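Aminotransferase, class V family protein (Trichomonas vaginalis, PDB 5F8V) probably catalyses the pyridoxal-phosphate-dependent transfer of an amino group from O-phospho-L-serine to 2-oxoglutarate in the second step of serine biosynthesis. Local coordinates at residues Asn132-Pro137 with Arg294-Trp299; Gly161-Gln166 with Arg300-Met305. All blocks are in the same frame, centred on the assembly; numbering follows the deposited sequence.

Contact 1: Asn132-Pro137 with Arg294-Trp299; sequences NPVEVP and RIKPEW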
loop_
_atom_site.group_PDB
_atom_site.type_symbol
_atom_site.label_atom_id
_atom_site.label_comp_id
_atom_site.label_asym_id
_atom_site.label_seq_id
_atom_site.Cartn_x
_atom_site.Cartn_y
_atom_site.Cartn_z
ATOM N N ASN A 132 29.796 -12.084 -2.752
ATOM C CA ASN A 132 29.360 -13.039 -1.723
ATOM C C ASN A 132 30.052 -12.785 -0.384
ATOM O O ASN A 132 31.015 -13.474 -0.042
ATOM C CB ASN A 132 29.628 -14.470 -2.188
ATOM C CG ASN A 132 28.931 -14.791 -3.492
ATOM O OD1 ASN A 132 27.709 -14.720 -3.574
ATOM N ND2 ASN A 132 29.704 -15.122 -4.524
ATOM N N PRO A 133 29.566 -11.792 0.391
ATOM C CA PRO A 133 30.199 -11.544 1.686
ATOM C C PRO A 133 29.983 -12.698 2.651
ATOM O O PRO A 133 28.962 -13.370 2.580
ATOM C CB PRO A 133 29.508 -10.273 2.187
ATOM C CG PRO A 133 28.208 -10.241 1.468
ATOM C CD PRO A 133 28.480 -10.836 0.121
ATOM N N VAL A 134 30.964 -12.928 3.517
ATOM C CA VAL A 134 30.907 -13.982 4.535
ATOM C C VAL A 134 30.669 -13.421 5.942
ATOM O O VAL A 134 30.549 -14.183 6.899
ATOM C CB VAL A 134 32.193 -14.851 4.536
ATOM C CG1 VAL A 134 32.478 -15.382 3.133
ATOM C CG2 VAL A 134 33.401 -14.088 5.084
ATOM N N GLU A 135 30.595 -12.093 6.055
ATOM C CA GLU A 135 30.523 -11.420 7.344
ATOM C C GLU A 135 30.140 -9.958 7.138
ATOM O O GLU A 135 30.173 -9.451 6.013
ATOM C CB GLU A 135 31.884 -11.513 8.076
ATOM C CG GLU A 135 33.058 -10.885 7.316
ATOM C CD GLU A 135 34.424 -11.112 7.967
ATOM O OE1 GLU A 135 34.501 -11.527 9.146
ATOM O OE2 GLU A 135 35.440 -10.867 7.284
ATOM N N VAL A 136 29.764 -9.294 8.227
ATOM C CA VAL A 136 29.730 -7.837 8.275
ATOM C C VAL A 136 31.185 -7.386 8.468
ATOM O O VAL A 136 31.879 -7.932 9.332
ATOM C CB VAL A 136 28.865 -7.326 9.442
ATOM C CG1 VAL A 136 28.977 -5.811 9.597
ATOM C CG2 VAL A 136 27.417 -7.749 9.234
ATOM N N PRO A 137 31.658 -6.402 7.669
ATOM C CA PRO A 137 33.036 -5.925 7.850
ATOM C C PRO A 137 33.295 -5.442 9.271
ATOM O O PRO A 137 32.383 -4.910 9.917
ATOM C CB PRO A 137 33.137 -4.768 6.856
ATOM C CG PRO A 137 32.148 -5.108 5.798
ATOM C CD PRO A 137 31.003 -5.725 6.531
ATOM N N ARG A 294 28.716 -20.218 3.526
ATOM C CA ARG A 294 29.995 -19.552 3.841
ATOM C C ARG A 294 29.925 -18.548 4.988
ATOM O O ARG A 294 30.960 -18.060 5.431
ATOM C CB ARG A 294 30.517 -18.783 2.611
ATOM C CG ARG A 294 31.481 -19.556 1.737
ATOM C CD ARG A 294 32.048 -18.657 0.650
ATOM N NE ARG A 294 32.551 -19.415 -0.494
ATOM C CZ ARG A 294 32.972 -18.880 -1.640
ATOM N NH1 ARG A 294 32.975 -17.562 -1.825
ATOM N NH2 ARG A 294 33.394 -19.679 -2.618
ATOM N N ILE A 295 28.724 -18.211 5.444
ATOM C CA ILE A 295 28.560 -17.106 6.384
ATOM C C ILE A 295 29.112 -17.551 7.733
ATOM O O ILE A 295 28.806 -18.649 8.201
ATOM C CB ILE A 295 27.088 -16.659 6.513
ATOM C CG1 ILE A 295 26.498 -16.291 5.135
ATOM C CG2 ILE A 295 26.954 -15.500 7.502
ATOM C CD1 ILE A 295 27.309 -15.320 4.307
ATOM N N LYS A 296 29.944 -16.707 8.343
ATOM C CA LYS A 296 30.517 -17.029 9.652
ATOM C C LYS A 296 29.395 -17.181 10.676
ATOM O O LYS A 296 28.409 -16.449 10.602
ATOM C CB LYS A 296 31.524 -15.964 10.102
ATOM C CG LYS A 296 32.836 -16.011 9.332
ATOM C CD LYS A 296 33.839 -14.982 9.834
ATOM C CE LYS A 296 35.004 -14.845 8.858
ATOM N NZ LYS A 296 35.994 -13.808 9.270
ATOM N N PRO A 297 29.523 -18.151 11.610
ATOM C CA PRO A 297 28.432 -18.487 12.543
ATOM C C PRO A 297 27.880 -17.291 13.333
ATOM O O PRO A 297 26.673 -17.218 13.577
ATOM C CB PRO A 297 29.067 -19.530 13.485
ATOM C CG PRO A 297 30.544 -19.371 13.314
ATOM C CD PRO A 297 30.743 -18.933 11.900
ATOM N N GLU A 298 28.757 -16.364 13.705
ATOM C CA GLU A 298 28.349 -15.139 14.401
ATOM C C GLU A 298 27.470 -14.187 13.559
ATOM O O GLU A 298 26.774 -13.342 14.121
ATOM C CB GLU A 298 29.573 -14.403 14.975
ATOM C CG GLU A 298 30.509 -13.758 13.951
ATOM C CD GLU A 298 31.726 -14.600 13.581
ATOM O OE1 GLU A 298 32.752 -13.973 13.227
ATOM O OE2 GLU A 298 31.662 -15.863 13.634
ATOM N N TRP A 299 27.506 -14.322 12.229
ATOM C CA TRP A 299 26.669 -13.519 11.315
ATOM C C TRP A 299 25.540 -14.298 10.594
ATOM O O TRP A 299 24.828 -13.719 9.764
ATOM C CB TRP A 299 27.564 -12.861 10.268
ATOM C CG TRP A 299 28.632 -11.992 10.848
ATOM C CD1 TRP A 299 29.983 -12.193 10.778
ATOM C CD2 TRP A 299 28.442 -10.783 11.587
ATOM N NE1 TRP A 299 30.645 -11.182 11.428
ATOM C CE2 TRP A 299 29.725 -10.299 11.933
ATOM C CE3 TRP A 299 27.313 -10.055 11.989
ATOM C CZ2 TRP A 299 29.912 -9.121 12.674
ATOM C CZ3 TRP A 299 27.498 -8.873 12.722
ATOM C CH2 TRP A 299 28.793 -8.424 13.060
#

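Contact 2: Gly161-Gln166 with Arg300-Met305; sequences GIEFQQ and RSRMNM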
loop_
_atom_site.group_PDB
_atom_site.type_symbol
_atom_site.label_atom_id
_atom_site.label_comp_id
_atom_site.label_asym_id
_atom_site.label_seq_id
_atom_site.Cartn_x
_atom_site.Cartn_y
_atom_site.Cartn_z
ATOM N N GLY A 161 21.869 -13.829 3.761
ATOM C CA GLY A 161 21.751 -14.526 5.047
ATOM C C GLY A 161 22.728 -14.030 6.108
ATOM O O GLY A 161 23.267 -14.829 6.870
ATOM N N ILE A 162 22.944 -12.713 6.141
ATOM C CA ILE A 162 23.816 -12.042 7.131
ATOM C C ILE A 162 22.940 -11.234 8.105
ATOM O O ILE A 162 22.231 -10.335 7.679
ATOM C CB ILE A 162 24.840 -11.120 6.437
ATOM C CG1 ILE A 162 25.726 -11.959 5.499
ATOM C CG2 ILE A 162 25.715 -10.387 7.461
ATOM C CD1 ILE A 162 26.801 -11.194 4.759
ATOM N N GLU A 163 22.997 -11.568 9.394
ATOM C CA GLU A 163 22.171 -10.944 10.431
ATOM C C GLU A 163 23.043 -10.468 11.576
ATOM O O GLU A 163 23.983 -11.150 11.974
ATOM C CB GLU A 163 21.128 -11.932 10.979
ATOM C CG GLU A 163 20.056 -11.310 11.878
ATOM C CD GLU A 163 18.942 -12.280 12.256
ATOM O OE1 GLU A 163 19.228 -13.465 12.527
ATOM O OE2 GLU A 163 17.764 -11.863 12.285
ATOM N N PHE A 164 22.713 -9.299 12.112
ATOM C CA PHE A 164 23.405 -8.751 13.266
ATOM C C PHE A 164 22.835 -9.393 14.503
ATOM O O PHE A 164 21.616 -9.506 14.621
ATOM C CB PHE A 164 23.194 -7.243 13.363
ATOM C CG PHE A 164 23.996 -6.454 12.384
ATOM C CD1 PHE A 164 25.119 -5.738 12.802
ATOM C CD2 PHE A 164 23.631 -6.408 11.047
ATOM C CE1 PHE A 164 25.862 -5.000 11.899
ATOM C CE2 PHE A 164 24.368 -5.670 10.140
ATOM C CZ PHE A 164 25.480 -4.955 10.568
ATOM N N GLN A 165 23.697 -9.798 15.429
ATOM C CA GLN A 165 23.240 -10.328 16.720
ATOM C C GLN A 165 22.847 -9.211 17.702
ATOM O O GLN A 165 21.958 -9.405 18.531
ATOM C CB GLN A 165 24.299 -11.249 17.334
ATOM C CG GLN A 165 24.600 -12.456 16.456
ATOM C CD GLN A 165 25.373 -13.550 17.173
ATOM O OE1 GLN A 165 26.253 -13.273 17.991
ATOM N NE2 GLN A 165 25.052 -14.807 16.864
ATOM N N GLN A 166 23.513 -8.060 17.599
ATOM C CA GLN A 166 23.212 -6.876 18.419
ATOM C C GLN A 166 23.378 -5.612 17.579
ATOM O O GLN A 166 24.033 -5.648 16.539
ATOM C CB GLN A 166 24.132 -6.836 19.647
ATOM C CG GLN A 166 25.602 -6.578 19.334
ATOM C CD GLN A 166 26.546 -7.127 20.390
ATOM O OE1 GLN A 166 27.202 -6.372 21.111
ATOM N NE2 GLN A 166 26.627 -8.451 20.480
ATOM N N ARG A 300 25.349 -15.576 10.915
ATOM C CA ARG A 300 24.341 -16.386 10.227
ATOM C C ARG A 300 22.914 -15.988 10.609
ATOM O O ARG A 300 22.569 -15.937 11.786
ATOM C CB ARG A 300 24.552 -17.879 10.473
ATOM C CG ARG A 300 25.586 -18.491 9.549
ATOM C CD ARG A 300 25.790 -19.973 9.821
ATOM N NE ARG A 300 26.450 -20.643 8.694
ATOM C CZ ARG A 300 26.805 -21.926 8.679
ATOM N NH1 ARG A 300 26.590 -22.709 9.733
ATOM N NH2 ARG A 300 27.389 -22.435 7.597
ATOM N N SER A 301 22.105 -15.708 9.589
ATOM C CA SER A 301 20.708 -15.357 9.766
ATOM C C SER A 301 19.893 -16.530 10.296
ATOM O O SER A 301 20.102 -17.681 9.888
ATOM C CB SER A 301 20.125 -14.874 8.441
ATOM O OG SER A 301 18.742 -14.596 8.523
ATOM N N ARG A 302 18.975 -16.224 11.217
ATOM C CA ARG A 302 17.981 -17.188 11.664
ATOM C C ARG A 302 16.828 -17.282 10.670
ATOM O O ARG A 302 16.093 -18.254 10.697
ATOM C CB ARG A 302 17.399 -16.807 13.033
ATOM C CG ARG A 302 18.406 -16.720 14.178
ATOM C CD ARG A 302 17.896 -15.860 15.337
ATOM N NE ARG A 302 17.463 -14.554 14.840
ATOM C CZ ARG A 302 16.226 -14.056 14.897
ATOM N NH1 ARG A 302 15.240 -14.687 15.535
ATOM N NH2 ARG A 302 15.981 -12.871 14.330
ATOM N N MET A 303 16.653 -16.257 9.833
ATOM C CA MET A 303 15.471 -16.094 8.985
ATOM C C MET A 303 15.680 -16.568 7.546
ATOM O O MET A 303 14.750 -17.072 6.927
ATOM C CB MET A 303 15.056 -14.620 8.948
ATOM C CG MET A 303 14.688 -13.989 10.290
ATOM S SD MET A 303 13.088 -14.544 10.940
ATOM C CE MET A 303 13.643 -15.861 12.013
ATOM N N ASN A 304 16.883 -16.371 7.008
ATOM C CA ASN A 304 17.187 -16.710 5.619
ATOM C C ASN A 304 18.501 -17.472 5.569
ATOM O O ASN A 304 19.542 -16.958 5.987
ATOM C CB ASN A 304 17.267 -15.445 4.766
ATOM C CG ASN A 304 16.037 -14.558 4.911
ATOM O OD1 ASN A 304 16.009 -13.663 5.765
ATOM N ND2 ASN A 304 14.993 -14.830 4.112
ATOM N N MET A 305 18.444 -18.703 5.072
ATOM C CA MET A 305 19.570 -19.613 5.096
ATOM C C MET A 305 19.926 -19.983 3.670
ATOM O O MET A 305 19.446 -20.999 3.172
ATOM C CB MET A 305 19.195 -20.863 5.901
ATOM C CG MET A 305 19.145 -20.599 7.394
ATOM S SD MET A 305 17.716 -21.244 8.246
ATOM C CE MET A 305 16.529 -19.926 8.030
HETATM O O HOH W 1 23.640 -13.709 13.511
#

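Contact 1: Asn132-Pro137 with Arg294-Trp299
Val134, Glu135 and Val136 pack on residues 294-296 and Trp299 in a partly buried loop-to-loop contact, which joins the connection between strands 121-124 and 148-154 to the loop leading from helix 267-286 into strand 304-307. One nearly straight backbone bond ties the loops together, from Lys296 N to Val134 O at 3.0 Å (175° at the hydrogen). Val134 CB lies 3.6 Å from Arg294 O, and Val134 CG1 rests against Arg294 CB. Ile295 CD1 comes to 3.1 Å from Pro133 O, and the Ile295 side chain also rests on Ile162. Further along, beside Glu135 and Val136, lies the Trp299 indole, which Val136 crosses at about a right angle. Val136 CB sits 3.7 Å from the centroid of the six-membered ring, almost on its normal, a CH-pi contact, while Val136 CG2 reaches Trp299 CE3 at 3.6 Å. Glu135 CB meets the pyrrole part, 3.4 Å from Trp299 CD1, and Glu298 CG lies toward the rim of the opposite face. Beyond CG, the Glu135 chain runs extended alongside that of Lys296, both pointing the same way, and Lys296 NZ approaches Glu135 OE1 at 2.7 Å from above the carboxylate plane. The contact thus combines apolar packing on the indole with a salt bridge between partly exposed side chains, in which Lys296 probably also eases the proximity of the Glu135 and Glu298 carboxylates.

Contact 2: Gly161-Gln166 with Arg300-Met305
Gly161 and Glu163 meet residues 300-305 from a hairpin in which the weakly bonded strand 162-163 pairs with strand 156-157 through a G1 beta bulge, Gly161 and Ile162 both facing Glu157. Gly161, with positive phi, brings its CA to 3.4 Å from Asn304 O, and Ser301 N donates to Gly161 O at 3.1 Å, from above the carbonyl plane. Arg302 grips the Glu163 carboxylate side-on in a buried salt bridge: Arg302 NE donates to Glu163 OE1 at 3.1 Å and NH2 to OE2 at 2.9 Å, the two flat groups only 16° apart. Glu163 OE1 also accepts from Arg302 N at 3.1 Å, on the opposite face of the carboxylate plane to NE. With CG anti to the backbone N (chi1 -169°), the extended Glu163 chain passes Ser301, whose CA lies 3.7 Å from Glu163 CB. Ser301 OG accepts from Met303 N and Asn304 N, an ST turn and ST motif, and also bonds Asn156. Asn181 ND2 also bonds Glu163 OE2, Arg302 NH2 also bonds Ser184 OG, and Arg302 NH1 forms a salt bridge to Asp271. The network therefore lies between the hairpin and helix 267-286, where strand 304-307 begins its pairing with strand 345-348.

In the fold
Contacts 1 and 2 lie on the same side of the chain's centre, their own centres about 9 Å apart. Residues 294-299 run straight on into 300-305, so a single connection between helix 267-286 and strand 304-307 serves both. Its partners come earlier in the chain and in the same order: 132-137 precedes strand 148-154, whereas residues 161-166 come after it. The contacts meet directly, with a probable hydrogen bond between Trp299 O and Glu163 N at 2.8 Å and with Val136 packed on Ile162. Together they join a loop before one strand of the seven-stranded sheet, and the hairpin strand after it, to the chain that enters the small 304-307/345-348 sheet.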